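Local coordinates for hypothetical protein lpg0944 (Legionella pneumophila subsp. pneumophila str. Philadelphia 1, PDB 4RXV) that is of unknown function, but its N-terminal part holds a RavJ peptidase domain of the papain-like CA clan, which suggests a cysteine-protease-type fold, at residues 143-146 / 150-153. Numbering follows the deposited sequence. Where two conformers were deposited one is given.
Sequences LLVP and RLPQ
L151 meets L143 and V145 through its two methyl branches. The setting is a four-stranded antiparallel sheet: 143-146 ends strand 136-146, and the chain then turns back so that 150-153, a loop, lies over one face of that strand. The sheet belongs to the RavJ peptidase domain. The contact is small and wholly apolar. CD1 of L151 touches CD1 of L143 at 4.0 Å, and the two side chains meet at a slant, end methyl against end methyl. CD2 of L151 lies 4.3 Å from CG1 of V145 in one of the two conformers of V145, a looser approach. One leucine thus spans two strand residues that point to the same face, while L144 between them turns to the other face and packs on L168 and V170.

Both leucines have CG anti to the carbonyl carbon and beside the backbone N, chi1 -54° in L143 and -59° in L151. A nearly trans chi2 in each then extends CD1 from CG toward the other leucine. The main chains stay well apart, with CA of V145 and CA of R150 8.6 Å from each other.

Further apolar residues surround the pair. L143 also packs on I128 and I169, and L151 on A126, P164 and V203, so the loop residue is joined to other strands of the sheet as well. Backbone hydrogen bonds to A126 and D124 hold L143 and V145 in the sheet. The loop is tied down by polar contacts nearby: the hydroxyl of S149 bonds to the carbonyl of P146, and the backbone N of L151 donates to OE1 of Q206.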
loop_
_atom_site.group_PDB
_atom_site.type_symbol
_atom_site.label_atom_id
_atom_site.label_comp_id
_atom_site.label_asym_id
_atom_site.label_seq_id
_atom_site.Cartn_x
_atom_site.Cartn_y
_atom_site.Cartn_z
ATOM N N LEU A 143 0.241 7.853 -2.122
ATOM C CA LEU A 143 -0.517 8.854 -2.863
ATOM C C LEU A 143 -0.067 8.915 -4.311
ATOM O O LEU A 143 1.114 8.780 -4.621
ATOM C CB LEU A 143 -0.353 10.264 -2.291
ATOM C CG LEU A 143 -0.663 10.450 -0.811
ATOM C CD1 LEU A 143 -0.346 11.906 -0.417
ATOM C CD2 LEU A 143 -2.089 10.087 -0.497
ATOM N N LEU A 144 -1.041 9.159 -5.172
ATOM C CA LEU A 144 -0.816 9.618 -6.542
ATOM C C LEU A 144 -1.186 11.084 -6.613
ATOM O O LEU A 144 -2.328 11.438 -6.344
ATOM C CB LEU A 144 -1.675 8.816 -7.519
ATOM C CG LEU A 144 -1.283 7.342 -7.648
ATOM C CD1 LEU A 144 -2.447 6.515 -8.180
ATOM C CD2 LEU A 144 -0.090 7.182 -8.541
ATOM N N VAL A 145 -0.215 11.948 -6.901
ATOM C CA VAL A 145 -0.491 13.379 -6.987
ATOM C C VAL A 145 -0.301 13.833 -8.423
ATOM O O VAL A 145 0.595 13.378 -9.105
ATOM C CB VAL A 145 0.381 14.215 -6.012
ATOM C CG1 VAL A 145 0.040 13.849 -4.556
ATOM C CG2 VAL A 145 1.861 14.050 -6.284
ATOM N N PRO A 146 -1.169 14.722 -8.907
ATOM C CA PRO A 146 -1.000 15.186 -10.275
ATOM C C PRO A 146 0.368 15.825 -10.470
ATOM O O PRO A 146 0.900 16.483 -9.587
ATOM C CB PRO A 146 -2.134 16.199 -10.437
ATOM C CG PRO A 146 -3.181 15.722 -9.491
ATOM C CD PRO A 146 -2.420 15.223 -8.312
ATOM N N ARG A 150 4.035 19.550 -5.200
ATOM C CA ARG A 150 5.086 19.341 -4.212
ATOM C C ARG A 150 4.431 19.362 -2.850
ATOM O O ARG A 150 3.839 20.370 -2.441
ATOM C CB ARG A 150 6.148 20.431 -4.281
ATOM N N LEU A 151 4.522 18.253 -2.151
ATOM C CA LEU A 151 3.916 18.159 -0.858
ATOM C C LEU A 151 4.881 18.750 0.141
ATOM O O LEU A 151 6.077 18.844 -0.128
ATOM C CB LEU A 151 3.644 16.694 -0.532
ATOM C CG LEU A 151 2.720 15.990 -1.529
ATOM C CD1 LEU A 151 2.580 14.532 -1.143
ATOM C CD2 LEU A 151 1.360 16.666 -1.619
ATOM N N PRO A 152 4.378 19.120 1.311
ATOM C CA PRO A 152 5.275 19.581 2.369
ATOM C C PRO A 152 6.283 18.520 2.755
ATOM O O PRO A 152 5.957 17.335 2.762
ATOM C CB PRO A 152 4.321 19.881 3.530
ATOM C CG PRO A 152 3.075 19.133 3.219
ATOM C CD PRO A 152 2.976 19.037 1.746
ATOM N N GLN A 153 7.477 18.960 3.125
ATOM C CA GLN A 153 8.523 18.091 3.623
ATOM C C GLN A 153 8.621 18.175 5.141
ATOM O O GLN A 153 8.395 19.252 5.717
ATOM C CB GLN A 153 9.866 18.508 3.040
ATOM C CG GLN A 153 9.942 18.375 1.558
ATOM C CD GLN A 153 11.237 18.958 1.048
ATOM O OE1 GLN A 153 12.126 18.236 0.603
ATOM N NE2 GLN A 153 11.359 20.268 1.144
#